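Local coordinates for protein putative 5-carboxymethyl-2-hydroxymuconate isomerase (Pseudomonas aeruginosa, PDB 3E6Q) that probably catalyses the isomerisation of 5-carboxymethyl-2-hydroxymuconate, at residues V78-G92 / E118-R132. Numbering follows the deposited sequence. Where two conformers were deposited one is given.
Sequences VERAYLHACLSILDG and EEGVQVSVEVREMER. With FMT (formic acid), chain P.
Ser-124 OG is held by three groups. His-84 ND1 is hydrogen-bonded to it at 2.7 Å, and OG lies at the edge of the imidazole, near its plane. A water that also donates to Leu-83 O lies 2.7 Å from Ser-124 OG. His-24 NE2 of the second subunit is hydrogen-bonded to the same hydroxyl. The hydroxyl sits between the backbone N and the carbonyl carbon of its own residue (chi1 49°), which turns it to the histidine. The other ring nitrogen of His-84, NE2, donates to O1 of a formic acid, probably from the crystallisation liquor, at 2.7 Å in a nearly straight bond (170°). With both nitrogens engaged, the rotation of the ring is fixed. Formic acid O1 also lies 2.6 Å from Glu-126 OE1. Glu-126 OE2 forms a salt bridge with Arg-128 of the second subunit.

Strands 82-90 and 121-130 are parallel neighbours, and helix 95-112 lies in the connection between them: a beta-alpha-beta crossover, as in the tautomerase fold to which this family belongs. Backbone bonds pair them from Leu-83 to Asp-91. Ala-85, Val-123 and Val-125 meet Leu-109 of helix 95-112, and Leu-87 meets Leu-105. Residues 121-125 pair antiparallel with a strand of the second subunit, continuing the sheet through the trimer.

Further along, Arg-128 bends at chi3 (-66°), and NH1 donates to Ser-88 OG at 2.9 Å. Its CD rests against Cys-86 SG, and NH2 forms a salt bridge with Glu-126 of the third subunit. Beyond the strands, Asp-91 OD1 accepts from Arg-132 N at 2.9 Å, from above the carboxylate plane. Arg-132 NH1 makes a salt bridge to the same oxygen, with a weak hydrogen bond. At the opposite end, Arg-80 NE bridges to Glu-119 OE2 at 2.8 Å.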
loop_
_atom_site.group_PDB
_atom_site.type_symbol
_atom_site.label_atom_id
_atom_site.label_comp_id
_atom_site.label_asym_id
_atom_site.label_seq_id
_atom_site.Cartn_x
_atom_site.Cartn_y
_atom_site.Cartn_z
ATOM N N VAL A 78 -8.421 -11.088 22.219
ATOM C CA VAL A 78 -7.474 -10.272 22.982
ATOM C C VAL A 78 -7.434 -8.950 22.247
ATOM O O VAL A 78 -7.328 -8.951 21.022
ATOM C CB VAL A 78 -6.051 -10.925 22.956
ATOM C CG1 VAL A 78 -5.009 -10.042 23.656
ATOM C CG2 VAL A 78 -6.106 -12.311 23.583
ATOM N N GLU A 79 -7.554 -7.840 22.960
ATOM C CA GLU A 79 -7.436 -6.515 22.360
ATOM C C GLU A 79 -5.969 -6.230 22.083
ATOM O O GLU A 79 -5.105 -6.298 22.997
ATOM C CB GLU A 79 -7.961 -5.454 23.339
ATOM C CG GLU A 79 -9.425 -5.623 23.717
ATOM C CD GLU A 79 -10.382 -5.243 22.596
ATOM O OE1 GLU A 79 -9.993 -4.520 21.662
ATOM O OE2 GLU A 79 -11.559 -5.650 22.676
ATOM N N ARG A 80 -5.673 -5.882 20.842
ATOM C CA ARG A 80 -4.302 -5.682 20.419
ATOM C C ARG A 80 -4.223 -4.501 19.479
ATOM O O ARG A 80 -5.159 -4.259 18.718
ATOM C CB ARG A 80 -3.800 -6.916 19.667
ATOM C CG ARG A 80 -3.700 -8.162 20.523
ATOM C CD ARG A 80 -3.409 -9.367 19.640
ATOM N NE ARG A 80 -3.115 -10.548 20.456
ATOM C CZ ARG A 80 -3.300 -11.808 20.056
ATOM N NH1 ARG A 80 -3.867 -12.056 18.907
ATOM N NH2 ARG A 80 -2.986 -12.821 20.851
ATOM N N ALA A 81 -3.098 -3.817 19.537
ATOM C CA ALA A 81 -2.800 -2.666 18.665
ATOM C C ALA A 81 -1.445 -2.911 18.035
ATOM O O ALA A 81 -0.591 -3.608 18.595
ATOM C CB ALA A 81 -2.776 -1.363 19.449
ATOM N N TYR A 82 -1.253 -2.358 16.830
ATOM C CA TYR A 82 -0.018 -2.492 16.145
ATOM C C TYR A 82 0.251 -1.253 15.291
ATOM O O TYR A 82 -0.653 -0.456 15.021
ATOM C CB TYR A 82 0.113 -3.790 15.320
ATOM C CG TYR A 82 -0.818 -3.927 14.168
ATOM C CD1 TYR A 82 -0.582 -3.295 12.945
ATOM C CD2 TYR A 82 -1.962 -4.759 14.303
ATOM C CE1 TYR A 82 -1.462 -3.471 11.848
ATOM C CE2 TYR A 82 -2.876 -4.897 13.214
ATOM C CZ TYR A 82 -2.599 -4.250 12.007
ATOM O OH TYR A 82 -3.453 -4.400 10.943
ATOM N N LEU A 83 1.534 -1.081 14.974
ATOM C CA LEU A 83 2.074 0.079 14.255
ATOM C C LEU A 83 3.104 -0.460 13.239
ATOM O O LEU A 83 4.013 -1.228 13.573
ATOM C CB LEU A 83 2.741 1.029 15.244
ATOM C CG LEU A 83 3.381 2.325 14.759
ATOM C CD1 LEU A 83 2.405 3.227 14.012
ATOM C CD2 LEU A 83 4.027 3.072 15.963
ATOM N N HIS A 84 2.924 -0.048 11.987
ATOM C CA HIS A 84 3.763 -0.512 10.861
ATOM C C HIS A 84 4.148 0.616 9.918
ATOM O O HIS A 84 3.334 1.511 9.647
ATOM C CB HIS A 84 3.032 -1.610 10.096
ATOM C CG HIS A 84 3.797 -2.135 8.926
ATOM N ND1 HIS A 84 4.942 -2.905 9.057
ATOM C CD2 HIS A 84 3.582 -1.989 7.599
ATOM C CE1 HIS A 84 5.390 -3.211 7.850
ATOM N NE2 HIS A 84 4.601 -2.649 6.946
ATOM N N ALA A 85 5.369 0.569 9.414
ATOM C CA ALA A 85 5.797 1.485 8.384
ATOM C C ALA A 85 6.387 0.713 7.217
ATOM O O ALA A 85 6.989 -0.348 7.373
ATOM C CB ALA A 85 6.808 2.465 8.910
ATOM N N CYS A 86 6.210 1.282 6.034
ATOM C CA CYS A 86 6.806 0.746 4.810
ATOM C C CYS A 86 7.550 1.921 4.167
ATOM O O CYS A 86 6.942 2.930 3.751
ATOM C CB CYS A 86 5.722 0.194 3.879
ATOM S SG CYS A 86 6.490 -0.541 2.405
ATOM N N LEU A 87 8.867 1.833 4.185
ATOM C CA LEU A 87 9.746 2.787 3.526
ATOM C C LEU A 87 10.096 2.255 2.147
ATOM O O LEU A 87 10.656 1.144 2.022
ATOM C CB LEU A 87 11.049 2.999 4.314
ATOM C CG LEU A 87 12.032 4.009 3.708
ATOM C CD1 LEU A 87 11.486 5.448 3.778
ATOM C CD2 LEU A 87 13.443 3.889 4.355
ATOM N N SER A 88 9.794 3.043 1.129
ATOM C CA SER A 88 10.136 2.671 -0.259
ATOM C C SER A 88 11.201 3.582 -0.792
ATOM O O SER A 88 11.019 4.822 -0.857
ATOM C CB SER A 88 8.885 2.785 -1.162
ATOM O OG SER A 88 7.868 1.851 -0.796
ATOM N N ILE A 89 12.322 2.961 -1.183
ATOM C CA ILE A 89 13.464 3.667 -1.756
ATOM C C ILE A 89 13.766 3.130 -3.154
ATOM O O ILE A 89 13.286 2.058 -3.519
ATOM C CB ILE A 89 14.711 3.576 -0.836
ATOM C CG1 ILE A 89 15.304 2.163 -0.832
ATOM C CG2 ILE A 89 14.462 4.226 0.547
ATOM C CD1 ILE A 89 16.670 2.038 -0.128
ATOM N N LEU A 90 14.595 3.828 -3.918
ATOM C CA LEU A 90 15.009 3.344 -5.226
ATOM C C LEU A 90 15.909 2.124 -5.055
ATOM O O LEU A 90 16.707 2.039 -4.095
ATOM C CB LEU A 90 15.712 4.405 -6.043
ATOM C CG LEU A 90 14.827 5.587 -6.397
ATOM C CD1 LEU A 90 15.576 6.752 -7.042
ATOM C CD2 LEU A 90 13.661 5.108 -7.260
ATOM N N ASP A 91 15.753 1.181 -5.965
ATOM C CA ASP A 91 16.657 0.036 -5.978
ATOM C C ASP A 91 18.118 0.466 -6.208
ATOM O O ASP A 91 18.398 1.561 -6.705
ATOM C CB ASP A 91 16.243 -1.017 -7.048
ATOM C CG ASP A 91 16.179 -0.464 -8.500
ATOM O OD1 ASP A 91 16.356 0.724 -8.770
ATOM O OD2 ASP A 91 15.919 -1.276 -9.429
ATOM N N GLY A 92 19.005 -0.421 -5.779
ATOM C CA GLY A 92 20.428 -0.348 -6.056
ATOM C C GLY A 92 21.296 -0.135 -4.836
ATOM O O GLY A 92 22.533 -0.236 -4.947
ATOM N N GLU A 118 -4.688 -4.604 25.169
ATOM C CA GLU A 118 -4.500 -5.109 26.518
ATOM C C GLU A 118 -3.132 -5.739 26.701
ATOM O O GLU A 118 -2.844 -6.302 27.771
ATOM C CB GLU A 118 -5.622 -6.105 26.907
ATOM C CG GLU A 118 -5.572 -7.430 26.174
ATOM C CD GLU A 118 -6.783 -8.317 26.508
ATOM O OE1 GLU A 118 -6.664 -9.090 27.500
ATOM O OE2 GLU A 118 -7.838 -8.182 25.821
ATOM N N GLU A 119 -2.294 -5.682 25.665
ATOM C CA GLU A 119 -0.946 -6.204 25.778
ATOM C C GLU A 119 0.061 -5.323 25.042
ATOM O O GLU A 119 -0.230 -4.172 24.803
ATOM C CB GLU A 119 -0.905 -7.646 25.358
ATOM C CG GLU A 119 -1.251 -7.897 23.978
ATOM C CD GLU A 119 -1.364 -9.401 23.639
ATOM O OE1 GLU A 119 -1.611 -10.259 24.527
ATOM O OE2 GLU A 119 -1.255 -9.704 22.436
ATOM N N GLY A 120 1.271 -5.826 24.818
ATOM C CA GLY A 120 2.354 -5.041 24.153
ATOM C C GLY A 120 1.953 -4.670 22.736
ATOM O O GLY A 120 0.997 -5.259 22.198
ATOM N N VAL A 121 2.645 -3.702 22.139
ATOM C CA VAL A 121 2.296 -3.202 20.813
ATOM C C VAL A 121 3.453 -3.642 19.896
ATOM O O VAL A 121 4.596 -3.242 20.109
ATOM C CB VAL A 121 2.147 -1.689 20.785
ATOM C CG1 VAL A 121 2.037 -1.157 19.322
ATOM C CG2 VAL A 121 0.946 -1.182 21.684
ATOM N N GLN A 122 3.131 -4.421 18.872
ATOM C CA GLN A 122 4.115 -4.775 17.862
ATOM C C GLN A 122 4.330 -3.592 16.901
ATOM O O GLN A 122 3.384 -3.077 16.289
ATOM C CB GLN A 122 3.698 -5.982 17.064
ATOM C CG GLN A 122 3.695 -7.294 17.819
ATOM C CD GLN A 122 3.590 -8.527 16.910
ATOM O OE1 GLN A 122 3.849 -8.473 15.711
ATOM N NE2 GLN A 122 3.240 -9.660 17.534
ATOM N N VAL A 123 5.585 -3.213 16.745
ATOM C CA VAL A 123 6.051 -2.155 15.825
ATOM C C VAL A 123 6.893 -2.825 14.777
ATOM O O VAL A 123 7.787 -3.651 15.104
ATOM C CB VAL A 123 6.842 -1.038 16.564
ATOM C CG1 VAL A 123 7.350 0.052 15.569
ATOM C CG2 VAL A 123 5.985 -0.456 17.715
ATOM N N SER A 124 6.649 -2.527 13.501
ATOM C CA SER A 124 7.501 -3.094 12.432
ATOM C C SER A 124 7.769 -2.065 11.353
ATOM O O SER A 124 6.975 -1.147 11.131
ATOM C CB SER A 124 6.894 -4.345 11.769
ATOM O OG SER A 124 5.533 -4.137 11.395
ATOM N N VAL A 125 8.865 -2.267 10.643
ATOM C CA VAL A 125 9.241 -1.436 9.506
ATOM C C VAL A 125 9.793 -2.336 8.392
ATOM O O VAL A 125 10.747 -3.095 8.655
ATOM C CB VAL A 125 10.303 -0.363 9.877
ATOM C CG1 VAL A 125 10.667 0.512 8.687
ATOM C CG2 VAL A 125 9.859 0.512 11.041
ATOM N N GLU A 126 9.209 -2.229 7.193
ATOM C CA GLU A 126 9.708 -2.882 5.994
ATOM C C GLU A 126 10.460 -1.799 5.251
ATOM O O GLU A 126 9.983 -0.660 5.187
ATOM C CB GLU A 126 8.581 -3.390 5.111
ATOM C CG GLU A 126 9.067 -3.808 3.795
ATOM C CD GLU A 126 8.036 -4.460 2.870
ATOM O OE1 GLU A 126 6.797 -4.366 3.081
ATOM O OE2 GLU A 126 8.558 -5.015 1.899
ATOM N N VAL A 127 11.607 -2.140 4.680
ATOM C CA VAL A 127 12.257 -1.288 3.682
ATOM C C VAL A 127 12.194 -2.035 2.318
ATOM O O VAL A 127 12.654 -3.176 2.212
ATOM C CB VAL A 127 13.711 -1.019 4.061
ATOM C CG1 VAL A 127 14.364 -0.103 2.987
ATOM C CG2 VAL A 127 13.819 -0.402 5.463
ATOM N N ARG A 128 11.495 -1.466 1.365
ATOM C CA ARG A 128 11.333 -2.057 0.044
ATOM C C ARG A 128 11.935 -1.182 -1.063
ATOM O O ARG A 128 12.223 -0.004 -0.853
ATOM C CB ARG A 128 9.881 -2.347 -0.268
ATOM C CG ARG A 128 8.966 -1.111 -0.324
ATOM C CD ARG A 128 7.563 -1.458 -0.760
ATOM N NE ARG A 128 7.536 -1.935 -2.147
ATOM C CZ ARG A 128 7.391 -1.141 -3.221
ATOM N NH1 ARG A 128 7.232 0.150 -3.084
ATOM N NH2 ARG A 128 7.388 -1.668 -4.440
ATOM N N GLU A 129 12.118 -1.773 -2.224
ATOM C CA GLU A 129 12.790 -1.107 -3.335
ATOM C C GLU A 129 11.830 -0.915 -4.540
ATOM O O GLU A 129 11.052 -1.819 -4.886
ATOM C CB GLU A 129 13.935 -1.964 -3.796
ATOM C CG GLU A 129 15.026 -2.119 -2.786
ATOM C CD GLU A 129 16.181 -2.965 -3.339
ATOM O OE1 GLU A 129 15.970 -4.162 -3.683
ATOM O OE2 GLU A 129 17.269 -2.434 -3.499
HETATM N N MSE A 130 11.942 0.253 -5.160
HETATM C CA MSE A 130 11.227 0.615 -6.360
HETATM C C MSE A 130 12.195 0.581 -7.537
HETATM O O MSE A 130 13.359 0.936 -7.390
HETATM C CB MSE A 130 10.687 2.033 -6.211
HETATM C CG MSE A 130 9.826 2.226 -4.964
HETATM SE SE MSE A 130 8.962 3.951 -4.922
HETATM C CE MSE A 130 10.571 5.058 -4.674
ATOM N N GLU A 131 11.711 0.124 -8.683
ATOM C CA GLU A 131 12.587 -0.005 -9.874
ATOM C C GLU A 131 12.880 1.382 -10.388
ATOM O O GLU A 131 12.006 2.052 -10.906
ATOM C CB GLU A 131 11.898 -0.800 -10.980
ATOM C CG GLU A 131 12.809 -0.918 -12.194
ATOM C CD GLU A 131 12.122 -1.412 -13.411
ATOM O OE1 GLU A 131 10.889 -1.513 -13.424
ATOM O OE2 GLU A 131 12.860 -1.689 -14.378
ATOM N N ARG A 132 14.124 1.814 -10.295
ATOM C CA ARG A 132 14.415 3.191 -10.671
ATOM C C ARG A 132 14.317 3.380 -12.181
ATOM O O ARG A 132 13.956 4.469 -12.613
ATOM C CB ARG A 132 15.724 3.662 -10.117
ATOM C CG ARG A 132 16.928 3.005 -10.686
ATOM C CD ARG A 132 18.182 3.470 -9.877
ATOM N NE ARG A 132 19.395 2.927 -10.482
ATOM C CZ ARG A 132 19.800 1.659 -10.409
ATOM N NH1 ARG A 132 19.176 0.746 -9.696
ATOM N NH2 ARG A 132 20.920 1.313 -11.042
HETATM C C FMT P . 3.892 -3.734 4.156
HETATM O O1 FMT P . 4.877 -3.050 4.293
HETATM O O2 FMT P . 2.767 -3.208 4.312
HETATM O O HOH W 1 -1.878 -12.823 23.524
HETATM O O HOH W 2 0.666 -6.069 18.996
HETATM O O HOH W 3 -1.739 -4.394 22.070
HETATM O O HOH W 4 3.489 -4.186 13.230
HETATM O O HOH W 5 17.992 0.021 -2.673
HETATM O O HOH W 6 19.640 -3.025 -4.265
#